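Local coordinates for protein endoglucanase CEL5A (PDB 4AFM) that acts as a family 65 carbohydrate-binding module of a family 5 endoglucanase, a non-catalytic unit that probably recognises xyloglucan, at residues 11-17 with 113-119; 30-34 with 104-108; 53-59 with 110-114. All coordinates share one frame; numbering follows the deposited sequence.

Interaction 1. Residues 11-17 with 113-119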
loop_
_atom_site.group_PDB
_atom_site.type_symbol
_atom_site.label_atom_id
_atom_site.label_comp_id
_atom_site.label_asym_id
_atom_site.label_seq_id
_atom_site.Cartn_x
_atom_site.Cartn_y
_atom_site.Cartn_z
ATOM N N SER A 11 0.481 -12.878 5.326
ATOM C CA SER A 11 0.026 -13.211 6.688
ATOM C C SER A 11 0.343 -12.044 7.549
ATOM O O SER A 11 1.420 -11.996 8.193
ATOM C CB SER A 11 0.623 -14.536 7.127
ATOM O OG SER A 11 -0.066 -14.909 8.352
ATOM N N LYS A 12 -0.520 -11.051 7.668
ATOM C CA LYS A 12 -0.291 -9.809 8.412
ATOM C C LYS A 12 -1.012 -9.947 9.760
ATOM O O LYS A 12 -2.250 -9.980 9.772
ATOM C CB LYS A 12 -0.836 -8.638 7.600
ATOM C CG LYS A 12 -0.925 -7.296 8.308
ATOM C CD LYS A 12 0.432 -6.720 8.628
ATOM C CE LYS A 12 0.256 -5.222 8.911
ATOM N NZ LYS A 12 1.534 -4.625 9.348
ATOM N N HIS A 13 -0.293 -9.987 10.864
ATOM C CA HIS A 13 -0.880 -10.096 12.176
ATOM C C HIS A 13 -0.929 -8.789 12.870
ATOM O O HIS A 13 0.102 -8.029 12.801
ATOM C CB HIS A 13 -0.150 -11.155 12.972
ATOM C CG HIS A 13 -0.781 -11.441 14.276
ATOM N ND1 HIS A 13 -1.983 -12.136 14.329
ATOM C CD2 HIS A 13 -0.373 -11.241 15.550
ATOM C CE1 HIS A 13 -2.330 -12.305 15.608
ATOM N NE2 HIS A 13 -1.358 -11.773 16.363
ATOM N N VAL A 14 -1.988 -8.472 13.546
ATOM C CA VAL A 14 -2.169 -7.207 14.303
ATOM C C VAL A 14 -2.562 -7.575 15.714
ATOM O O VAL A 14 -3.653 -8.168 15.898
ATOM C CB VAL A 14 -3.229 -6.275 13.636
ATOM C CG1 VAL A 14 -3.269 -4.909 14.371
ATOM C CG2 VAL A 14 -2.937 -6.142 12.119
ATOM N N GLU A 15 -1.799 -7.239 16.693
ATOM C CA GLU A 15 -2.198 -7.356 18.107
ATOM C C GLU A 15 -2.884 -6.177 18.625
ATOM O O GLU A 15 -2.460 -5.018 18.393
ATOM C CB GLU A 15 -1.001 -7.611 19.018
ATOM C CG GLU A 15 -0.410 -8.938 18.749
ATOM C CD GLU A 15 0.623 -9.279 19.851
ATOM O OE1 GLU A 15 1.099 -8.354 20.622
ATOM O OE2 GLU A 15 0.973 -10.464 19.909
ATOM N N PHE A 16 -4.026 -6.388 19.289
ATOM C CA PHE A 16 -4.824 -5.279 19.815
ATOM C C PHE A 16 -5.810 -5.943 20.785
ATOM O O PHE A 16 -6.785 -6.556 20.411
ATOM C CB PHE A 16 -5.550 -4.628 18.646
ATOM C CG PHE A 16 -6.384 -3.432 19.050
ATOM C CD1 PHE A 16 -5.773 -2.341 19.755
ATOM C CD2 PHE A 16 -7.714 -3.382 18.737
ATOM C CE1 PHE A 16 -6.598 -1.178 20.039
ATOM C CE2 PHE A 16 -8.505 -2.266 19.049
ATOM C CZ PHE A 16 -7.900 -1.229 19.710
ATOM N N THR A 17 -5.431 -5.864 22.064
ATOM C CA THR A 17 -6.189 -6.631 23.090
ATOM C C THR A 17 -7.240 -5.827 23.757
ATOM O O THR A 17 -8.123 -6.478 24.346
ATOM C CB THR A 17 -5.213 -7.181 24.175
ATOM O OG1 THR A 17 -4.450 -6.065 24.694
ATOM C CG2 THR A 17 -4.275 -8.213 23.660
ATOM N N PRO A 113 -10.882 -5.363 19.447
ATOM C CA PRO A 113 -10.039 -6.068 20.449
ATOM C C PRO A 113 -10.317 -7.538 20.465
ATOM O O PRO A 113 -11.381 -8.056 20.246
ATOM C CB PRO A 113 -10.504 -5.441 21.806
ATOM C CG PRO A 113 -10.880 -4.009 21.387
ATOM C CD PRO A 113 -11.611 -4.229 20.049
ATOM N N SER A 114 -9.210 -8.275 20.697
ATOM C CA SER A 114 -9.249 -9.753 20.842
ATOM C C SER A 114 -8.060 -10.218 21.619
ATOM O O SER A 114 -7.057 -9.510 21.758
ATOM C CB SER A 114 -9.211 -10.396 19.427
ATOM O OG SER A 114 -7.907 -10.270 18.849
ATOM N N ALA A 115 -8.188 -11.447 22.130
ATOM C CA ALA A 115 -7.062 -12.011 22.888
ATOM C C ALA A 115 -5.898 -12.476 22.006
ATOM O O ALA A 115 -4.760 -12.425 22.464
ATOM C CB ALA A 115 -7.603 -13.237 23.687
ATOM N N ASP A 116 -6.233 -12.940 20.802
ATOM C CA ASP A 116 -5.268 -13.576 19.934
ATOM C C ASP A 116 -4.687 -12.678 18.859
ATOM O O ASP A 116 -3.668 -13.070 18.250
ATOM C CB ASP A 116 -5.837 -14.851 19.276
ATOM C CG ASP A 116 -6.982 -14.602 18.364
ATOM O OD1 ASP A 116 -7.702 -13.564 18.549
ATOM O OD2 ASP A 116 -7.162 -15.328 17.434
ATOM N N GLY A 117 -5.329 -11.561 18.589
ATOM C CA GLY A 117 -4.950 -10.681 17.480
ATOM C C GLY A 117 -5.612 -11.129 16.234
ATOM O O GLY A 117 -6.045 -12.295 16.058
HETATM N N MSE A 118 -5.659 -10.219 15.259
HETATM C CA MSE A 118 -6.243 -10.498 13.951
HETATM C C MSE A 118 -5.152 -10.840 12.970
HETATM O O MSE A 118 -4.095 -10.191 12.951
HETATM C CB MSE A 118 -7.066 -9.243 13.507
HETATM C CG MSE A 118 -7.934 -9.529 12.316
HETATM SE SE MSE A 118 -9.128 -8.082 11.879
HETATM C CE MSE A 118 -7.879 -6.821 11.094
ATOM N N THR A 119 -5.373 -11.758 12.072
ATOM C CA THR A 119 -4.478 -12.036 10.969
ATOM C C THR A 119 -5.254 -11.854 9.663
ATOM O O THR A 119 -6.352 -12.440 9.498
ATOM C CB THR A 119 -3.868 -13.459 10.996
ATOM O OG1 THR A 119 -3.073 -13.446 12.226
ATOM C CG2 THR A 119 -2.960 -13.741 9.858
HETATM O O HOH W 1 -1.025 -11.898 19.038
HETATM O O HOH W 2 -7.504 -7.748 17.964
HETATM O O HOH W 3 -4.682 -8.983 20.195
#
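His13 and Val14 run antiparallel to Thr119 and Met118, His13 facing Thr119 as a non-hydrogen-bonded pair and Val14 facing Met118 as a hydrogen-bonded one, with Val14 N 2.8 Å from Met118 O and Met118 N 2.9 Å from Val14 O. Beside this backbone frame the His13 ring is fixed by its edge. With CG anti to the backbone N (chi1 -174°), the imidazole lies along the partner strand and ND1 donates a straight, nearly in-plane bond of 2.7 Å to Thr119 OG1; the two side chains meet at about a right angle. On the far side of the ring NE2 is 2.7 Å from a water that also donates to Glu15 OE2 and to Asp116 O, itself in plane at the ring edge 3.1 Å from His13 CE1, so both ring nitrogens have partners and the rotation of the ring is set.

Farther along, at Phe16 and Ser114, protein and water share the contact. Ser114 N reaches Phe16 O at 3.0 Å, one water bridges Phe16 O to Ser114 OG, and another joins Phe16 N to Ser114 O. Ser114 OG also accepts from Gly117 N, 2.9 Å away, an ST motif that holds the turn before Met118. Phe16 and Pro113 lie side by side, Phe16 CE2 3.8 Å from Pro113 CG, while Trp24 stacks on the phenyl ring and Trp19 meets it edge-to-face.

Val14, Phe16 and the selenomethionine at Met118 all touch Pro111 of strand 106-111, and Thr119 bonds through its backbone to Ser52, which places strand 118-127 between strands 11-14 and 45-52.

Interaction 2. Residues 30-34 with 104-108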
loop_
_atom_site.group_PDB
_atom_site.type_symbol
_atom_site.label_atom_id
_atom_site.label_comp_id
_atom_site.label_asym_id
_atom_site.label_seq_id
_atom_site.Cartn_x
_atom_site.Cartn_y
_atom_site.Cartn_z
ATOM N N LEU A 30 -4.078 3.103 3.521
ATOM C CA LEU A 30 -3.719 3.924 2.350
ATOM C C LEU A 30 -4.048 5.318 2.609
ATOM O O LEU A 30 -5.092 5.677 3.362
ATOM C CB LEU A 30 -4.546 3.678 1.143
ATOM C CG LEU A 30 -4.391 2.362 0.593
ATOM C CD1 LEU A 30 -5.412 2.063 -0.629
ATOM C CD2 LEU A 30 -3.057 2.244 -0.244
ATOM N N GLN A 31 -3.303 6.291 2.148
ATOM C CA GLN A 31 -3.618 7.659 2.240
ATOM C C GLN A 31 -3.650 8.238 0.809
ATOM O O GLN A 31 -2.582 8.590 0.263
ATOM C CB GLN A 31 -2.624 8.334 3.069
ATOM C CG GLN A 31 -2.792 7.735 4.466
ATOM C CD GLN A 31 -2.053 8.453 5.579
ATOM O OE1 GLN A 31 -1.847 9.680 5.590
ATOM N NE2 GLN A 31 -1.724 7.677 6.588
ATOM N N PRO A 32 -4.813 8.294 0.206
ATOM C CA PRO A 32 -4.873 8.693 -1.231
ATOM C C PRO A 32 -4.203 9.969 -1.578
ATOM O O PRO A 32 -3.593 10.014 -2.673
ATOM C CB PRO A 32 -6.396 8.731 -1.501
ATOM C CG PRO A 32 -6.938 7.683 -0.518
ATOM C CD PRO A 32 -6.167 7.889 0.733
ATOM N N PRO A 33 -4.150 11.004 -0.794
ATOM C CA PRO A 33 -3.456 12.249 -1.213
ATOM C C PRO A 33 -1.973 11.983 -1.294
ATOM O O PRO A 33 -1.316 12.826 -1.966
ATOM C CB PRO A 33 -3.731 13.226 -0.065
ATOM C CG PRO A 33 -5.055 12.785 0.502
ATOM C CD PRO A 33 -4.920 11.227 0.488
ATOM N N TYR A 34 -1.415 10.968 -0.708
ATOM C CA TYR A 34 0.040 10.796 -0.616
ATOM C C TYR A 34 0.561 9.569 -1.294
ATOM O O TYR A 34 1.860 9.397 -1.363
ATOM C CB TYR A 34 0.471 10.703 0.895
ATOM C CG TYR A 34 0.166 12.000 1.577
ATOM C CD1 TYR A 34 0.841 13.178 1.263
ATOM C CD2 TYR A 34 -0.853 12.103 2.500
ATOM C CE1 TYR A 34 0.554 14.378 1.884
ATOM C CE2 TYR A 34 -1.127 13.302 3.173
ATOM C CZ TYR A 34 -0.456 14.413 2.815
ATOM O OH TYR A 34 -0.740 15.578 3.516
ATOM N N LEU A 104 -10.984 12.322 0.171
ATOM C CA LEU A 104 -10.697 11.187 1.054
ATOM C C LEU A 104 -9.278 11.167 1.533
ATOM O O LEU A 104 -8.331 11.100 0.679
ATOM C CB LEU A 104 -11.048 9.921 0.301
ATOM C CG LEU A 104 -10.800 8.615 1.081
ATOM C CD1 LEU A 104 -11.677 8.505 2.328
ATOM C CD2 LEU A 104 -11.003 7.419 0.153
ATOM N N ASP A 105 -9.026 11.186 2.821
ATOM C CA ASP A 105 -7.631 11.219 3.351
ATOM C C ASP A 105 -7.110 9.878 3.744
ATOM O O ASP A 105 -5.848 9.733 3.801
ATOM C CB ASP A 105 -7.586 12.174 4.553
ATOM C CG ASP A 105 -7.730 13.560 4.247
ATOM O OD1 ASP A 105 -6.937 14.035 3.363
ATOM O OD2 ASP A 105 -8.528 14.329 4.795
ATOM N N TYR A 106 -7.930 8.888 4.045
ATOM C CA TYR A 106 -7.428 7.697 4.712
ATOM C C TYR A 106 -8.353 6.542 4.473
ATOM O O TYR A 106 -9.617 6.704 4.610
ATOM C CB TYR A 106 -7.390 8.007 6.251
ATOM C CG TYR A 106 -6.958 6.850 7.104
ATOM C CD1 TYR A 106 -5.623 6.441 7.155
ATOM C CD2 TYR A 106 -7.901 6.104 7.849
ATOM C CE1 TYR A 106 -5.224 5.406 7.963
ATOM C CE2 TYR A 106 -7.480 5.046 8.633
ATOM C CZ TYR A 106 -6.159 4.728 8.691
ATOM O OH TYR A 106 -5.845 3.646 9.524
ATOM N N ILE A 107 -7.797 5.379 4.199
ATOM C CA ILE A 107 -8.502 4.126 4.191
ATOM C C ILE A 107 -7.753 3.210 5.108
ATOM O O ILE A 107 -6.539 3.050 4.979
ATOM C CB ILE A 107 -8.501 3.512 2.734
ATOM C CG1 ILE A 107 -9.271 4.449 1.820
ATOM C CG2 ILE A 107 -9.121 2.107 2.760
ATOM C CD1 ILE A 107 -9.076 4.086 0.338
ATOM N N GLY A 108 -8.403 2.554 6.061
ATOM C CA GLY A 108 -7.721 1.647 6.972
ATOM C C GLY A 108 -8.545 0.408 7.220
ATOM O O GLY A 108 -9.807 0.475 7.352
HETATM O O HOH W 4 -4.019 11.809 4.032
#
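Gln31 meets the Tyr106 ring at its edge: Gln31 CG lies near the ring plane, 4.1 Å from Tyr106 CD1, and the amide plane of the glutamine, in one of its two conformers, is turned 71° from the ring. A second aromatic, Tyr34, lies at the far end of the turn and carries Pro33 CB, from its own segment, over one face, offset toward the rim. Gln31 and the Tyr106 ring flank the point where strand 28-30, an outer strand of the four-stranded sheet of this β-sandwich module, pairs antiparallel with strand 106-111. Leu30 and Ile107 form the hydrogen-bonded pair, Ile107 N being 2.8 Å from Leu30 O and Leu30 N 2.9 Å from Ile107 O, and their CB atoms lie together on the same face of the sheet. On its other side, strand 106-111 has a classic beta bulge, Asp105 and Tyr106 both facing Ala61.

After Leu30 the chain leaves the sheet in a turn closed by Tyr34 N to Gln31 O, and two prolines take over the contact. The Pro32 ring packs its CG against Leu104 CD2, 4.1 Å away, and also touches the Ile107 CD1 methyl. Pro33 sets CD at 3.4 Å from Leu104 O, and its CG lies 3.6 Å from Asp105 OD1. Although CB of Asp105 points away from the prolines, chi1 of -70° places its CG beside its own backbone N and brings the carboxylate back to them; OD2 meanwhile bonds to Trp63 N and His65 NE2. Tyr106 sends its hydroxyl to Glu29 and Lys110, and Gln31 packs on Tyr34 of the second subunit. Between the segments a water donates to Asp105 O at 2.8 Å and, weakly, to Gln31 OE1.

Interaction 3. Residues 53-59 with 110-114; sequences GADIVLI and KPLPS
Val57 and Lys110 set their side chains at a slant to each other on one face of the sheet, with Val57 CG2 between its backbone N and carbonyl carbon, 4.1 Å from Lys110 CB. The other methyl of Val57, CG1, meets Leu112 CD2 at 4.0 Å, and here the two side chains stand at about a right angle. From CB the lysine extends past Ile59, which in one of its two conformers sets CG1 4.1 Å from Lys110 CD, and then bends at chi4 (-71°). Pro111 belongs to the other face, with Ile56, and its CB packs on Ala54 CB in the loop before the strand; Ala54 CB also comes within 3.4 Å of Leu112 O.

The backbones are tied by Val57 N to Lys110 O (2.9 Å), Lys110 N to Val57 O (3.0 Å) and Leu112 N to Asp55 O (2.8 Å). Where the strands separate, a water accepts from Asp55 N and donates to Pro113 O.

Val57 and Ile59 thus lie along the aliphatic part of the lysine, while its buried amine bonds through NZ to Ser26 OG, Trp24 O and Tyr106 OH and makes a cation-pi contact with Trp24, an environment consistent with a charged group.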
loop_
_atom_site.group_PDB
_atom_site.type_symbol
_atom_site.label_atom_id
_atom_site.label_comp_id
_atom_site.label_asym_id
_atom_site.label_seq_id
_atom_site.Cartn_x
_atom_site.Cartn_y
_atom_site.Cartn_z
ATOM N N GLY A 53 -9.514 -14.125 13.750
ATOM C CA GLY A 53 -8.938 -13.862 15.032
ATOM C C GLY A 53 -9.586 -12.730 15.788
ATOM O O GLY A 53 -9.463 -12.644 17.004
ATOM N N ALA A 54 -10.230 -11.808 15.079
ATOM C CA ALA A 54 -10.901 -10.643 15.690
ATOM C C ALA A 54 -11.946 -10.235 14.686
ATOM O O ALA A 54 -11.836 -10.478 13.501
ATOM C CB ALA A 54 -9.918 -9.499 15.932
ATOM N N ASP A 55 -12.899 -9.455 15.195
ATOM C CA ASP A 55 -13.799 -8.771 14.258
ATOM C C ASP A 55 -13.094 -7.632 13.554
ATOM O O ASP A 55 -12.078 -7.124 14.054
ATOM C CB ASP A 55 -15.074 -8.348 14.977
ATOM C CG ASP A 55 -15.952 -9.599 15.318
ATOM O OD1 ASP A 55 -16.223 -10.397 14.448
ATOM O OD2 ASP A 55 -16.124 -9.698 16.607
ATOM N N ILE A 56 -13.560 -7.290 12.383
ATOM C CA ILE A 56 -12.861 -6.420 11.459
ATOM C C ILE A 56 -13.718 -5.250 11.115
ATOM O O ILE A 56 -14.958 -5.331 10.962
ATOM C CB ILE A 56 -12.422 -7.213 10.214
ATOM C CG1 ILE A 56 -11.409 -6.424 9.366
ATOM C CG2 ILE A 56 -13.622 -7.662 9.386
ATOM C CD1 ILE A 56 -10.791 -7.270 8.284
ATOM N N VAL A 57 -13.113 -4.081 10.918
ATOM C CA VAL A 57 -13.792 -2.895 10.355
ATOM C C VAL A 57 -12.952 -2.290 9.248
ATOM O O VAL A 57 -11.732 -2.420 9.215
ATOM C CB VAL A 57 -14.172 -1.828 11.417
ATOM C CG1 VAL A 57 -15.156 -2.400 12.418
ATOM C CG2 VAL A 57 -12.925 -1.331 12.129
ATOM N N LEU A 58 -13.625 -1.539 8.397
ATOM C CA LEU A 58 -13.020 -0.742 7.341
ATOM C C LEU A 58 -13.299 0.694 7.686
ATOM O O LEU A 58 -14.455 1.075 8.049
ATOM C CB LEU A 58 -13.622 -1.114 5.980
ATOM C CG LEU A 58 -13.114 -0.283 4.790
ATOM C CD1 LEU A 58 -11.644 -0.568 4.531
ATOM C CD2 LEU A 58 -13.984 -0.685 3.563
ATOM N N ILE A 59 -12.332 1.577 7.591
ATOM C CA ILE A 59 -12.386 3.042 7.925
ATOM C C ILE A 59 -12.203 3.790 6.618
ATOM O O ILE A 59 -11.111 3.588 6.002
ATOM C CB ILE A 59 -11.255 3.487 8.931
ATOM C CG1 ILE A 59 -11.156 2.603 10.170
ATOM C CG2 ILE A 59 -11.416 4.954 9.275
ATOM C CD1 ILE A 59 -12.435 2.450 10.963
ATOM N N LYS A 110 -8.918 -2.387 10.181
ATOM C CA LYS A 110 -8.483 -2.445 11.591
ATOM C C LYS A 110 -9.237 -3.561 12.307
ATOM O O LYS A 110 -10.374 -3.907 11.964
ATOM C CB LYS A 110 -8.815 -1.167 12.351
ATOM C CG LYS A 110 -8.051 0.079 11.771
ATOM C CD LYS A 110 -8.305 1.264 12.733
ATOM C CE LYS A 110 -7.657 2.592 12.294
ATOM N NZ LYS A 110 -6.187 2.488 12.457
ATOM N N PRO A 111 -8.629 -4.131 13.346
ATOM C CA PRO A 111 -9.327 -5.103 14.210
ATOM C C PRO A 111 -10.039 -4.426 15.326
ATOM O O PRO A 111 -9.657 -3.379 15.839
ATOM C CB PRO A 111 -8.095 -5.918 14.789
ATOM C CG PRO A 111 -7.045 -4.825 14.974
ATOM C CD PRO A 111 -7.207 -3.912 13.770
ATOM N N LEU A 112 -11.055 -5.154 15.817
ATOM C CA LEU A 112 -11.597 -4.887 17.158
ATOM C C LEU A 112 -10.769 -5.685 18.164
ATOM O O LEU A 112 -10.065 -6.652 17.799
ATOM C CB LEU A 112 -13.097 -5.215 17.213
ATOM C CG LEU A 112 -13.955 -4.459 16.196
ATOM C CD1 LEU A 112 -15.468 -4.780 16.404
ATOM C CD2 LEU A 112 -13.688 -3.014 16.095
ATOM N N PRO A 113 -10.882 -5.363 19.447
ATOM C CA PRO A 113 -10.039 -6.068 20.449
ATOM C C PRO A 113 -10.317 -7.538 20.465
ATOM O O PRO A 113 -11.381 -8.056 20.246
ATOM C CB PRO A 113 -10.504 -5.441 21.806
ATOM C CG PRO A 113 -10.880 -4.009 21.387
ATOM C CD PRO A 113 -11.611 -4.229 20.049
ATOM N N SER A 114 -9.210 -8.275 20.697
ATOM C CA SER A 114 -9.249 -9.753 20.842
ATOM C C SER A 114 -8.060 -10.218 21.619
ATOM O O SER A 114 -7.057 -9.510 21.758
ATOM C CB SER A 114 -9.211 -10.396 19.427
ATOM O OG SER A 114 -7.907 -10.270 18.849
HETATM O O HOH W 5 -12.830 -8.982 18.018
#

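From the N terminus, 11-17 comes first and waits longest for its partner, so interaction 1 closes the widest loop, of 95 intervening residues. Segments 30-34 and 53-59 follow inside it. Their partners arrive in the same order, 104-108 and then 110-114, closing loops of 69 and 50 residues, so interactions 2 and 3 cross, while interaction 2 is wholly nested in interaction 1. Interactions 1 and 3 share Pro113 and Ser114. Strand 106-111 serves both interactions 2 and 3, pairing with 28-30 and 56-62 on its two sides, and the chain then passes to strand 118-127, carrying interaction 1 into the other sheet of the sandwich.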